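Local atomic coordinates of vacuolar protein sorting-associated protein 54 (Mus musculus, PDB entry 3N1E), a protein that is a subunit of the GARP tethering complex and probably acts in retrograde transport from endosomes to the trans-Golgi network. Residues 43-48 with 99-104. Numbering follows the deposited sequence.
Sequences YEVKAP and LNVIND
Tyr43 meets Leu99 through its backbone: the carbonyl O lies 3.6 Å from Leu99 CD1, a van der Waals approach, while the same O accepts a hydrogen bond from Gln95 NE2, one turn before Leu99 in helix 74-98. The Tyr43 ring stays clear of the other loop; its OH hydrogen-bonds to Asp115 OD2 and the ring meets Phe54. At Glu44 a bend at chi2 (-61°) places CD, and the carboxylate lies against the other methyl of Leu99, with OE2 3.5 Å and OE1 3.6 Å from Leu99 CD2. Both oxygens thus touch carbon, and no hydrogen bond joins the two segments. Val45 makes the apolar side-chain contacts of this segment. Its CG2, anti to the carbonyl carbon, is 4.0 Å from Leu99 CD1 and 4.3 Å from Val101 CG2, so one methyl touches both residues. Only 170 Å² is buried in total, evidence of a light contact between loops. Asn100, with positive phi (55°), closes helix 74-98 in a Schellman motif, between the two residues that meet Val45. In this C-terminal domain of Vps54, the contact joins the loop linking helices 17-40 and 52-68 to the one linking helices 74-98 and 107-124; Val45 and Val101 also pack on Gln108 of helix 107-124.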
ATOM      1  N   TYR A  43      -6.073 -15.730   4.740  1.00 17.14           N
ATOM      2  CA  TYR A  43      -5.603 -16.046   3.389  1.00 12.04           C
ATOM      3  C   TYR A  43      -5.132 -17.483   3.303  1.00 13.35           C
ATOM      4  O   TYR A  43      -4.368 -17.936   4.147  1.00 14.40           O
ATOM      5  CB  TYR A  43      -4.453 -15.094   3.062  1.00 11.17           C
ATOM      6  CG  TYR A  43      -3.713 -15.317   1.764  1.00 12.55           C
ATOM      7  CD1 TYR A  43      -4.382 -15.384   0.544  1.00 11.42           C
ATOM      8  CD2 TYR A  43      -2.326 -15.421   1.762  1.00 14.08           C
ATOM      9  CE1 TYR A  43      -3.669 -15.559  -0.655  1.00 10.76           C
ATOM     10  CE2 TYR A  43      -1.608 -15.600   0.569  1.00 14.13           C
ATOM     11  CZ  TYR A  43      -2.295 -15.668  -0.632  1.00 15.04           C
ATOM     12  OH  TYR A  43      -1.573 -15.829  -1.800  1.00 14.21           O
ATOM     13  N   GLU A  44      -5.598 -18.204   2.288  1.00 16.34           N
ATOM     14  CA  GLU A  44      -5.067 -19.539   2.033  1.00 17.01           C
ATOM     15  C   GLU A  44      -4.454 -19.555   0.635  1.00 17.35           C
ATOM     16  O   GLU A  44      -4.979 -18.934  -0.293  1.00 17.70           O
ATOM     17  CB  GLU A  44      -6.132 -20.628   2.205  1.00 27.95           C
ATOM     18  CG  GLU A  44      -6.624 -20.772   3.659  1.00 49.45           C
ATOM     19  CD  GLU A  44      -5.535 -21.168   4.661  1.00 67.87           C
ATOM     20  OE1 GLU A  44      -4.867 -22.223   4.486  1.00 38.28           O
ATOM     21  OE2 GLU A  44      -5.370 -20.422   5.654  1.00 43.72           O
ATOM     22  N   VAL A  45      -3.327 -20.246   0.509  1.00 14.44           N
ATOM     23  CA  VAL A  45      -2.608 -20.248  -0.753  1.00 12.88           C
ATOM     24  C   VAL A  45      -3.183 -21.342  -1.663  1.00 12.28           C
ATOM     25  O   VAL A  45      -3.001 -22.530  -1.389  1.00 16.62           O
ATOM     26  CB  VAL A  45      -1.104 -20.414  -0.502  1.00 12.06           C
ATOM     27  CG1 VAL A  45      -0.306 -20.396  -1.853  1.00  9.53           C
ATOM     28  CG2 VAL A  45      -0.616 -19.281   0.402  1.00 12.95           C
ATOM     29  N   LYS A  46      -3.879 -20.920  -2.717  1.00 11.72           N
ATOM     30  CA  LYS A  46      -4.422 -21.847  -3.726  1.00 14.45           C
ATOM     31  C   LYS A  46      -4.760 -21.093  -5.008  1.00 15.82           C
ATOM     32  O   LYS A  46      -4.928 -19.861  -5.006  1.00 14.02           O
ATOM     33  CB  LYS A  46      -5.657 -22.555  -3.175  1.00 18.30           C
ATOM     34  CG  LYS A  46      -6.780 -21.589  -2.857  1.00 17.35           C
ATOM     35  CD  LYS A  46      -8.001 -22.320  -2.323  1.00 36.05           C
ATOM     36  CE  LYS A  46      -9.250 -21.457  -2.451  1.00 38.24           C
ATOM     37  NZ  LYS A  46      -9.489 -20.587  -1.266  1.00 41.84           N
ATOM     38  N   ALA A  47      -4.879 -21.847  -6.099  1.00 11.72           N
ATOM     39  CA  ALA A  47      -5.387 -21.315  -7.347  1.00 10.74           C
ATOM     40  C   ALA A  47      -6.911 -21.213  -7.266  1.00 11.12           C
ATOM     41  O   ALA A  47      -7.534 -21.973  -6.525  1.00 13.99           O
ATOM     42  CB  ALA A  47      -4.953 -22.221  -8.494  1.00 16.01           C
ATOM     43  N   PRO A  48      -7.519 -20.316  -8.056  1.00 13.37           N
ATOM     44  CA  PRO A  48      -6.868 -19.477  -9.070  1.00 12.90           C
ATOM     45  C   PRO A  48      -6.314 -18.163  -8.522  1.00 14.66           C
ATOM     46  O   PRO A  48      -6.643 -17.776  -7.406  1.00 13.58           O
ATOM     47  CB  PRO A  48      -8.010 -19.187 -10.043  1.00 21.18           C
ATOM     48  CG  PRO A  48      -9.207 -19.082  -9.129  1.00 21.63           C
ATOM     49  CD  PRO A  48      -8.988 -20.129  -8.058  1.00 20.33           C
ATOM     50  N   LEU A  99       1.488 -20.112   7.871  1.00 12.25           N
ATOM     51  CA  LEU A  99       1.190 -21.207   6.953  1.00 14.47           C
ATOM     52  C   LEU A  99       2.417 -22.037   6.592  1.00 15.86           C
ATOM     53  O   LEU A  99       2.280 -23.035   5.888  1.00 15.24           O
ATOM     54  CB  LEU A  99       0.554 -20.644   5.671  1.00 10.03           C
ATOM     55  CG  LEU A  99      -0.791 -19.927   5.688  1.00 14.54           C
ATOM     56  CD1 LEU A  99      -1.058 -19.268   4.331  1.00 17.33           C
ATOM     57  CD2 LEU A  99      -1.944 -20.835   6.080  1.00 19.53           C
ATOM     58  N   ASN A 100       3.606 -21.650   7.073  1.00 12.96           N
ATOM     59  CA  ASN A 100       4.870 -22.325   6.741  1.00 13.01           C
ATOM     60  C   ASN A 100       5.136 -22.426   5.240  1.00 13.99           C
ATOM     61  O   ASN A 100       5.595 -23.465   4.705  1.00 14.68           O
ATOM     62  CB  ASN A 100       4.960 -23.721   7.389  1.00 13.94           C
ATOM     63  CG  ASN A 100       5.107 -23.650   8.885  1.00 17.11           C
ATOM     64  OD1 ASN A 100       4.289 -24.195   9.618  1.00 22.52           O
ATOM     65  ND2 ASN A 100       6.150 -22.997   9.345  1.00 19.73           N
ATOM     66  N   VAL A 101       4.868 -21.320   4.560  1.00 13.18           N
ATOM     67  CA  VAL A 101       5.168 -21.221   3.134  1.00 10.76           C
ATOM     68  C   VAL A 101       6.545 -20.613   3.038  1.00 16.39           C
ATOM     69  O   VAL A 101       6.813 -19.543   3.628  1.00 21.01           O
ATOM     70  CB  VAL A 101       4.152 -20.310   2.382  1.00 14.29           C
ATOM     71  CG1 VAL A 101       4.509 -20.212   0.854  1.00 10.94           C
ATOM     72  CG2 VAL A 101       2.767 -20.838   2.541  1.00 17.64           C
ATOM     73  N   ILE A 102       7.414 -21.275   2.290  1.00 13.00           N
ATOM     74  CA  ILE A 102       8.773 -20.791   2.167  1.00 17.97           C
ATOM     75  C   ILE A 102       9.163 -20.545   0.710  1.00 14.67           C
ATOM     76  O   ILE A 102       8.517 -21.049  -0.226  1.00 14.00           O
ATOM     77  CB  ILE A 102       9.778 -21.736   2.872  1.00 23.20           C
ATOM     78  CG1 ILE A 102       9.863 -23.075   2.141  1.00 21.56           C
ATOM     79  CG2 ILE A 102       9.399 -21.907   4.365  1.00 28.40           C
ATOM     80  CD1 ILE A 102      11.214 -23.766   2.331  1.00 34.75           C
ATOM     81  N   ASN A 103      10.228 -19.762   0.535  1.00 16.35           N
ATOM     82  CA  ASN A 103      10.679 -19.337  -0.782  1.00 13.05           C
ATOM     83  C   ASN A 103      11.601 -20.354  -1.447  1.00 15.52           C
ATOM     84  O   ASN A 103      12.771 -20.053  -1.706  1.00 20.11           O
ATOM     85  CB  ASN A 103      11.359 -17.963  -0.623  1.00 14.59           C
ATOM     86  CG  ASN A 103      11.538 -17.232  -1.927  1.00 25.60           C
ATOM     87  OD1 ASN A 103      12.475 -16.433  -2.066  1.00 39.77           O
ATOM     88  ND2 ASN A 103      10.622 -17.430  -2.868  1.00 19.90           N
ATOM     89  N   ASP A 104      11.070 -21.555  -1.725  1.00 13.67           N
ATOM     90  CA  ASP A 104      11.875 -22.680  -2.230  1.00 13.71           C
ATOM     91  C   ASP A 104      11.654 -22.999  -3.705  1.00 15.52           C
ATOM     92  O   ASP A 104      12.240 -23.969  -4.246  1.00 16.42           O
ATOM     93  CB  ASP A 104      11.655 -23.935  -1.364  1.00 14.78           C
ATOM     94  CG  ASP A 104      10.196 -24.429  -1.378  1.00 19.84           C
ATOM     95  OD1 ASP A 104       9.335 -23.856  -2.084  1.00 13.68           O
ATOM     96  OD2 ASP A 104       9.907 -25.417  -0.681  1.00 19.78           O
TER